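Local coordinates for protein peptidase, zinc-dependent (Methanocorpusculum labreanum, PDB 3LMC) that probably hydrolyses peptide bonds as a zinc-dependent metallopeptidase of family M54, and also carries an iron bound by four cysteines, at residues Lys59-Arg64 against Pro113-Ala118; Gln50-Lys55 against Asp98-Leu103. All blocks are in the same frame, centred on the assembly; numbering follows the deposited sequence.

In the fold
Both contacts draw on helix 53-66. Contact 2 takes its first turn together with strand 50-52, and contact 1 its second half; their centres lie 15 Å apart. Along the chain the order is 50-55, 59-64, 98-103, 113-118, so the segments alternate. Contact 2 is strand pairing in the small three-stranded sheet, 50-52 running parallel to 99-101. Contact 1 sets the helix against the turn before strand 117-120 of the five-stranded mixed sheet and the first residues of that strand. The helix thus starts from the small sheet and packs on the large one, whose strand 117-120 also meets helix 136-154, the bearer of the zinc ligands H149 and H153.

Contact 1: Lys59-Arg64 against Pro113-Ala118; sequences KLDMFR and PKLGVA
R64 brings its guanidinium obliquely past V117, NH1 coming 3.4 Å from CG1, and its NH1 and NH2 donate to the carbonyls of the two residues before it. The partner is a G1 beta bulge: G116, with positive phi (53°), and V117 both face Y112, at the turn where strand 106-112 passes into strand 117-120 of the mixed sheet. The R64 chain runs out straight from helix 53-66 as far as CD, then bends at chi3 (54°), which turns NE aside. NH2 reaches L115 O at 2.6 Å, lying in the carbonyl plane, and NH1 adds a weak second bond to this oxygen. NH1 also donates to G116 O at 3.0 Å; that oxygen lies in the guanidinium plane, whereas the nitrogen stands well above the carbonyl's own plane. On the helix side D61 OD1 takes NH2 in a salt bridge of 2.7 Å through its anti lone pair, while its OD2 pairs with R65. N85 and E89 O also accept from R64, NE and NH1 respectively, which further fixes the rotation of the buried group. An alanine in place of R64 would probably leave the L115 and G116 carbonyls without these donors and the D61 carboxylate without one of its charged mates. Van der Waals packing lies beside the polar cluster. L115 crosses D61 at about a right angle, its CD1 lying 3.8 Å from D61 CB. L60 slides past V117 in the opposite direction, and its CD1 ends 4.0 Å from V117 CB and 3.8 Å from A118 O.

Contact 2: Gln50-Lys55 against Asp98-Leu103; sequences QYDAVK and DLYEPL
Y100 sets its ring against the backbone of strand 50-52, CE1 coming 3.3 Å from D52 N, and Q50 joins it with an amide nearly parallel to the ring (planes 11° apart). Y100 CG sits between the backbone N and the carbonyl carbon (chi1 80°), which starts the side chain off toward strand 50-52; the ring meets its backbone obliquely. This is the close part of a parallel pairing, Y51 with L99 and D52 with Y100. Y51 N donates to D98 O at 2.8 Å, Y100 N to Y51 O, and A53 N to Y100 O at 3.0 Å, the last almost straight. Next to the ladder, Q50 NE2 gives D98 OD2 a 2.9 Å bond from above the carboxylate plane; D98 OD1 also pairs with R124, R48 donates to Q50 OE1, and NE2 also reaches D105 O. L99 CD2 lies 4.2 Å from A53 CB and 4.3 Å from Y51 CB. The other end is looser: V54 CG2 and exposed P102 CD are 4.4 Å apart, and E101 turns its carboxylate away from strand 50-52. D52 ends the strand and N-caps the helix, OD1 accepting from V54 N at 3.1 Å. Strand 50-52 is the middle of the three-stranded sheet, antiparallel to 44-45 on its other flank. A53 and L99 touch L110 and V107 of strand 106-112, and helix 53-66 sets off directly from the paired strand.

Contact 1: Lys59-Arg64 against Pro113-Ala118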
ATOM      1  N   LYS A  59      -0.091  12.219  -7.182  1.00 22.62           N
ATOM      2  CA  LYS A  59      -1.453  12.679  -6.952  1.00 24.15           C
ATOM      3  C   LYS A  59      -1.894  12.421  -5.502  1.00 24.00           C
ATOM      4  O   LYS A  59      -2.635  13.223  -4.917  1.00 20.88           O
ATOM      5  CB  LYS A  59      -2.405  11.978  -7.921  1.00 22.73           C
ATOM      6  CG  LYS A  59      -3.793  12.526  -7.908  1.00 20.50           C
ATOM      7  CD  LYS A  59      -4.719  11.694  -8.805  1.00 25.51           C
ATOM      8  CE  LYS A  59      -6.106  12.327  -8.910  1.00 25.51           C
ATOM      9  NZ  LYS A  59      -6.960  11.583  -9.872  1.00 32.90           N
ATOM     10  N   LEU A  60      -1.435  11.308  -4.932  1.00 20.47           N
ATOM     11  CA  LEU A  60      -1.771  10.952  -3.554  1.00 24.21           C
ATOM     12  C   LEU A  60      -1.135  11.936  -2.560  1.00 21.21           C
ATOM     13  O   LEU A  60      -1.762  12.352  -1.581  1.00 17.09           O
ATOM     14  CB  LEU A  60      -1.291   9.536  -3.242  1.00 27.74           C
ATOM     15  CG  LEU A  60      -2.245   8.628  -2.472  1.00 32.12           C
ATOM     16  CD1 LEU A  60      -1.458   7.492  -1.825  1.00 21.84           C
ATOM     17  CD2 LEU A  60      -3.013   9.420  -1.431  1.00 34.93           C
ATOM     18  N   ASP A  61       0.118  12.298  -2.803  1.00 19.79           N
ATOM     19  CA  ASP A  61       0.748  13.325  -1.982  1.00 20.53           C
ATOM     20  C   ASP A  61      -0.058  14.630  -2.073  1.00 20.92           C
ATOM     21  O   ASP A  61      -0.384  15.249  -1.063  1.00 21.72           O
ATOM     22  CB  ASP A  61       2.189  13.556  -2.410  1.00 17.43           C
ATOM     23  CG  ASP A  61       2.775  14.817  -1.796  1.00 21.45           C
ATOM     24  OD1 ASP A  61       2.986  14.859  -0.562  1.00 15.87           O
ATOM     25  OD2 ASP A  61       3.004  15.776  -2.551  1.00 26.86           O
HETATM   26  N   MSE A  62      -0.387  15.050  -3.285  1.00 21.78           N
HETATM   27  CA  MSE A  62      -1.163  16.281  -3.443  1.00 25.27           C
HETATM   28  C   MSE A  62      -2.491  16.233  -2.695  1.00 25.53           C
HETATM   29  O   MSE A  62      -2.903  17.216  -2.078  1.00 22.83           O
HETATM   30  CB  MSE A  62      -1.423  16.558  -4.915  1.00 25.71           C
HETATM   31  CG  MSE A  62      -0.166  16.792  -5.723  1.00 35.55           C
HETATM   32 SE   MSE A  62      -0.677  17.501  -7.448  1.00115.84          SE
HETATM   33  CE  MSE A  62      -2.235  18.550  -6.841  1.00 27.56           C
ATOM     34  N   PHE A  63      -3.162  15.086  -2.753  1.00 18.56           N
ATOM     35  CA  PHE A  63      -4.428  14.913  -2.052  1.00 22.80           C
ATOM     36  C   PHE A  63      -4.257  15.062  -0.534  1.00 21.88           C
ATOM     37  O   PHE A  63      -5.037  15.752   0.134  1.00 20.95           O
ATOM     38  CB  PHE A  63      -5.038  13.539  -2.374  1.00 18.28           C
ATOM     39  CG  PHE A  63      -6.343  13.301  -1.708  1.00 18.41           C
ATOM     40  CD1 PHE A  63      -7.511  13.848  -2.232  1.00 17.55           C
ATOM     41  CD2 PHE A  63      -6.413  12.541  -0.546  1.00 17.88           C
ATOM     42  CE1 PHE A  63      -8.739  13.630  -1.612  1.00 19.48           C
ATOM     43  CE2 PHE A  63      -7.638  12.316   0.080  1.00 14.44           C
ATOM     44  CZ  PHE A  63      -8.800  12.864  -0.455  1.00 16.93           C
ATOM     45  N   ARG A  64      -3.248  14.401   0.015  1.00 15.90           N
ATOM     46  CA  ARG A  64      -2.982  14.525   1.440  1.00 20.79           C
ATOM     47  C   ARG A  64      -2.769  15.995   1.830  1.00 21.90           C
ATOM     48  O   ARG A  64      -3.382  16.485   2.777  1.00 22.44           O
ATOM     49  CB  ARG A  64      -1.751  13.711   1.830  1.00 22.78           C
ATOM     50  CG  ARG A  64      -1.347  13.841   3.303  1.00 19.93           C
ATOM     51  CD  ARG A  64      -0.111  12.976   3.593  1.00 19.99           C
ATOM     52  NE  ARG A  64       0.941  13.322   2.650  1.00 19.81           N
ATOM     53  CZ  ARG A  64       1.853  12.476   2.190  1.00 22.45           C
ATOM     54  NH1 ARG A  64       1.878  11.218   2.617  1.00 21.67           N
ATOM     55  NH2 ARG A  64       2.749  12.900   1.307  1.00 19.75           N
ATOM     56  N   PRO A 113       9.123   6.648  -1.153  1.00 15.53           N
ATOM     57  CA  PRO A 113       9.559   6.868   0.228  1.00 18.91           C
ATOM     58  C   PRO A 113       9.707   8.344   0.560  1.00 20.81           C
ATOM     59  O   PRO A 113       9.366   8.774   1.670  1.00 23.94           O
ATOM     60  CB  PRO A 113      10.922   6.171   0.278  1.00 25.67           C
ATOM     61  CG  PRO A 113      10.827   5.097  -0.768  1.00 25.07           C
ATOM     62  CD  PRO A 113      10.025   5.743  -1.881  1.00 21.25           C
ATOM     63  N   LYS A 114      10.198   9.118  -0.397  1.00 25.01           N
ATOM     64  CA  LYS A 114      10.455  10.534  -0.151  1.00 29.58           C
ATOM     65  C   LYS A 114       9.166  11.299   0.201  1.00 25.66           C
ATOM     66  O   LYS A 114       9.197  12.223   1.029  1.00 22.52           O
ATOM     67  CB  LYS A 114      11.192  11.165  -1.335  1.00 32.97           C
ATOM     68  CG  LYS A 114      11.680  12.583  -1.078  1.00 43.15           C
ATOM     69  CD  LYS A 114      12.273  13.216  -2.341  1.00 47.74           C
ATOM     70  CE  LYS A 114      12.816  14.610  -2.050  1.00 54.17           C
ATOM     71  NZ  LYS A 114      13.482  15.218  -3.237  1.00 56.81           N
ATOM     72  N   LEU A 115       8.037  10.909  -0.399  1.00 16.07           N
ATOM     73  CA  LEU A 115       6.763  11.577  -0.109  1.00 17.61           C
ATOM     74  C   LEU A 115       5.833  10.790   0.837  1.00 19.72           C
ATOM     75  O   LEU A 115       4.660  11.151   1.019  1.00 20.70           O
ATOM     76  CB  LEU A 115       6.012  11.903  -1.395  1.00 20.38           C
ATOM     77  CG  LEU A 115       6.709  12.796  -2.413  1.00 27.71           C
ATOM     78  CD1 LEU A 115       5.768  13.058  -3.594  1.00 27.14           C
ATOM     79  CD2 LEU A 115       7.177  14.103  -1.779  1.00 27.28           C
ATOM     80  N   GLY A 116       6.347   9.738   1.462  1.00 10.26           N
ATOM     81  CA  GLY A 116       5.533   8.977   2.396  1.00 13.26           C
ATOM     82  C   GLY A 116       4.200   8.522   1.813  1.00 16.39           C
ATOM     83  O   GLY A 116       3.176   8.559   2.497  1.00 17.27           O
ATOM     84  N   VAL A 117       4.195   8.100   0.548  1.00 14.23           N
ATOM     85  CA  VAL A 117       2.985   7.516  -0.048  1.00 15.55           C
ATOM     86  C   VAL A 117       3.299   6.192  -0.722  1.00 16.39           C
ATOM     87  O   VAL A 117       4.356   6.041  -1.335  1.00 17.68           O
ATOM     88  CB  VAL A 117       2.340   8.434  -1.108  1.00 16.86           C
ATOM     89  CG1 VAL A 117       1.684   9.665  -0.446  1.00 14.11           C
ATOM     90  CG2 VAL A 117       3.385   8.841  -2.181  1.00 12.34           C
ATOM     91  N   ALA A 118       2.373   5.244  -0.620  1.00 13.02           N
ATOM     92  CA  ALA A 118       2.547   3.938  -1.235  1.00 12.29           C
ATOM     93  C   ALA A 118       1.216   3.455  -1.792  1.00 16.41           C
ATOM     94  O   ALA A 118       0.159   4.028  -1.498  1.00 13.52           O
ATOM     95  CB  ALA A 118       3.102   2.936  -0.224  1.00 18.56           C
TER

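Contact 2: Gln50-Lys55 against Asp98-Leu103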
ATOM      1  N   GLN A  50      -3.329  -0.089 -18.350  1.00 25.86           N
ATOM      2  CA  GLN A  50      -2.828  -0.084 -16.983  1.00 26.13           C
ATOM      3  C   GLN A  50      -2.591   1.353 -16.552  1.00 27.62           C
ATOM      4  O   GLN A  50      -2.510   2.258 -17.399  1.00 28.59           O
ATOM      5  CB  GLN A  50      -1.481  -0.799 -16.914  1.00 23.79           C
ATOM      6  CG  GLN A  50      -1.452  -2.217 -17.439  1.00 24.40           C
ATOM      7  CD  GLN A  50      -0.071  -2.806 -17.275  1.00 24.92           C
ATOM      8  OE1 GLN A  50       0.870  -2.361 -17.921  1.00 26.68           O
ATOM      9  NE2 GLN A  50       0.067  -3.789 -16.385  1.00 19.90           N
ATOM     10  N   TYR A  51      -2.427   1.559 -15.247  1.00 19.91           N
ATOM     11  CA  TYR A  51      -2.159   2.901 -14.724  1.00 19.57           C
ATOM     12  C   TYR A  51      -0.724   3.089 -14.227  1.00 20.70           C
ATOM     13  O   TYR A  51      -0.187   2.230 -13.531  1.00 23.23           O
ATOM     14  CB  TYR A  51      -3.143   3.245 -13.608  1.00 22.70           C
ATOM     15  CG  TYR A  51      -4.594   3.214 -14.027  1.00 20.90           C
ATOM     16  CD1 TYR A  51      -5.283   2.013 -14.108  1.00 20.02           C
ATOM     17  CD2 TYR A  51      -5.279   4.386 -14.342  1.00 21.48           C
ATOM     18  CE1 TYR A  51      -6.605   1.974 -14.475  1.00 21.82           C
ATOM     19  CE2 TYR A  51      -6.623   4.358 -14.706  1.00 17.57           C
ATOM     20  CZ  TYR A  51      -7.272   3.151 -14.772  1.00 21.56           C
ATOM     21  OH  TYR A  51      -8.601   3.089 -15.139  1.00 28.77           O
ATOM     22  N   ASP A  52      -0.120   4.223 -14.591  1.00 18.09           N
ATOM     23  CA  ASP A  52       1.220   4.609 -14.140  1.00 21.08           C
ATOM     24  C   ASP A  52       1.214   4.900 -12.643  1.00 17.36           C
ATOM     25  O   ASP A  52       0.732   5.946 -12.216  1.00 25.12           O
ATOM     26  CB  ASP A  52       1.653   5.873 -14.897  1.00 25.87           C
ATOM     27  CG  ASP A  52       3.122   6.256 -14.653  1.00 36.60           C
ATOM     28  OD1 ASP A  52       3.783   5.708 -13.733  1.00 34.24           O
ATOM     29  OD2 ASP A  52       3.617   7.123 -15.407  1.00 42.18           O
ATOM     30  N   ALA A  53       1.753   3.999 -11.837  1.00 17.44           N
ATOM     31  CA  ALA A  53       1.651   4.162 -10.386  1.00 18.07           C
ATOM     32  C   ALA A  53       2.445   5.354  -9.862  1.00 23.17           C
ATOM     33  O   ALA A  53       2.143   5.891  -8.785  1.00 24.52           O
ATOM     34  CB  ALA A  53       2.062   2.894  -9.676  1.00 17.34           C
ATOM     35  N   VAL A  54       3.464   5.775 -10.606  1.00 22.49           N
ATOM     36  CA  VAL A  54       4.254   6.933 -10.179  1.00 18.00           C
ATOM     37  C   VAL A  54       3.370   8.175 -10.162  1.00 18.81           C
ATOM     38  O   VAL A  54       3.379   8.930  -9.201  1.00 21.16           O
ATOM     39  CB  VAL A  54       5.482   7.175 -11.078  1.00 22.10           C
ATOM     40  CG1 VAL A  54       6.211   8.435 -10.635  1.00 24.18           C
ATOM     41  CG2 VAL A  54       6.429   5.964 -11.039  1.00 17.32           C
ATOM     42  N   LYS A  55       2.573   8.358 -11.211  1.00 20.86           N
ATOM     43  CA  LYS A  55       1.625   9.468 -11.264  1.00 20.45           C
ATOM     44  C   LYS A  55       0.572   9.415 -10.174  1.00 20.95           C
ATOM     45  O   LYS A  55       0.227  10.446  -9.588  1.00 20.51           O
ATOM     46  CB  LYS A  55       0.961   9.549 -12.634  1.00 22.38           C
ATOM     47  CG  LYS A  55       1.861  10.194 -13.669  1.00 27.91           C
ATOM     48  CD  LYS A  55       1.170  10.350 -15.000  1.00 33.23           C
ATOM     49  CE  LYS A  55       2.121  10.980 -16.004  1.00 33.91           C
ATOM     50  NZ  LYS A  55       1.469  11.132 -17.319  1.00 39.63           N
ATOM     51  N   ASP A  98      -5.122  -1.873 -12.324  1.00 14.25           N
ATOM     52  CA  ASP A  98      -3.889  -2.608 -12.622  1.00 18.58           C
ATOM     53  C   ASP A  98      -2.732  -1.606 -12.784  1.00 24.32           C
ATOM     54  O   ASP A  98      -2.854  -0.608 -13.507  1.00 20.45           O
ATOM     55  CB  ASP A  98      -4.033  -3.449 -13.893  1.00 22.78           C
ATOM     56  CG  ASP A  98      -2.861  -4.408 -14.103  1.00 27.11           C
ATOM     57  OD1 ASP A  98      -2.364  -4.999 -13.109  1.00 23.81           O
ATOM     58  OD2 ASP A  98      -2.443  -4.576 -15.270  1.00 25.70           O
ATOM     59  N   LEU A  99      -1.614  -1.875 -12.115  1.00 24.62           N
ATOM     60  CA  LEU A  99      -0.528  -0.894 -12.024  1.00 22.56           C
ATOM     61  C   LEU A  99       0.700  -1.319 -12.805  1.00 21.19           C
ATOM     62  O   LEU A  99       1.053  -2.506 -12.836  1.00 20.06           O
ATOM     63  CB  LEU A  99      -0.117  -0.692 -10.569  1.00 15.83           C
ATOM     64  CG  LEU A  99      -1.206  -0.187  -9.633  1.00 18.31           C
ATOM     65  CD1 LEU A  99      -0.638  -0.042  -8.234  1.00 20.16           C
ATOM     66  CD2 LEU A  99      -1.740   1.143 -10.148  1.00 18.08           C
ATOM     67  N   TYR A 100       1.354  -0.341 -13.422  1.00 21.33           N
ATOM     68  CA  TYR A 100       2.705  -0.552 -13.933  1.00 27.65           C
ATOM     69  C   TYR A 100       3.668   0.578 -13.514  1.00 27.17           C
ATOM     70  O   TYR A 100       3.252   1.602 -12.977  1.00 23.38           O
ATOM     71  CB  TYR A 100       2.677  -0.711 -15.453  1.00 25.97           C
ATOM     72  CG  TYR A 100       2.576   0.589 -16.214  1.00 27.01           C
ATOM     73  CD1 TYR A 100       1.368   1.269 -16.318  1.00 27.41           C
ATOM     74  CD2 TYR A 100       3.687   1.126 -16.855  1.00 29.87           C
ATOM     75  CE1 TYR A 100       1.273   2.458 -17.030  1.00 25.94           C
ATOM     76  CE2 TYR A 100       3.601   2.313 -17.573  1.00 32.01           C
ATOM     77  CZ  TYR A 100       2.393   2.971 -17.654  1.00 32.25           C
ATOM     78  OH  TYR A 100       2.308   4.152 -18.361  1.00 36.82           O
ATOM     79  N   GLU A 101       4.961   0.362 -13.717  1.00 28.37           N
ATOM     80  CA  GLU A 101       5.924   1.462 -13.700  1.00 29.93           C
ATOM     81  C   GLU A 101       6.809   1.318 -14.932  1.00 30.50           C
ATOM     82  O   GLU A 101       6.881   0.237 -15.521  1.00 28.13           O
ATOM     83  CB  GLU A 101       6.739   1.500 -12.407  1.00 32.17           C
ATOM     84  CG  GLU A 101       7.401   0.185 -12.023  1.00 35.00           C
ATOM     85  CD  GLU A 101       8.850   0.095 -12.451  1.00 41.56           C
ATOM     86  OE1 GLU A 101       9.553  -0.814 -11.959  1.00 38.00           O
ATOM     87  OE2 GLU A 101       9.290   0.932 -13.276  1.00 46.33           O
ATOM     88  N   PRO A 102       7.453   2.411 -15.354  1.00 32.88           N
ATOM     89  CA  PRO A 102       8.173   2.372 -16.636  1.00 40.24           C
ATOM     90  C   PRO A 102       9.007   1.098 -16.872  1.00 41.86           C
ATOM     91  O   PRO A 102       8.947   0.541 -17.969  1.00 42.32           O
ATOM     92  CB  PRO A 102       9.046   3.619 -16.569  1.00 41.11           C
ATOM     93  CG  PRO A 102       8.187   4.598 -15.786  1.00 41.02           C
ATOM     94  CD  PRO A 102       7.454   3.758 -14.754  1.00 35.26           C
ATOM     95  N   LEU A 103       9.727   0.621 -15.859  1.00 40.55           N
ATOM     96  CA  LEU A 103      10.621  -0.530 -16.037  1.00 42.07           C
ATOM     97  C   LEU A 103       9.951  -1.907 -15.953  1.00 41.80           C
ATOM     98  O   LEU A 103      10.628  -2.937 -16.095  1.00 40.17           O
ATOM     99  CB  LEU A 103      11.763  -0.469 -15.021  1.00 44.96           C
ATOM    100  CG  LEU A 103      13.093   0.157 -15.456  1.00 48.76           C
ATOM    101  CD1 LEU A 103      12.914   1.161 -16.598  1.00 47.16           C
ATOM    102  CD2 LEU A 103      13.774   0.793 -14.253  1.00 47.60           C
TER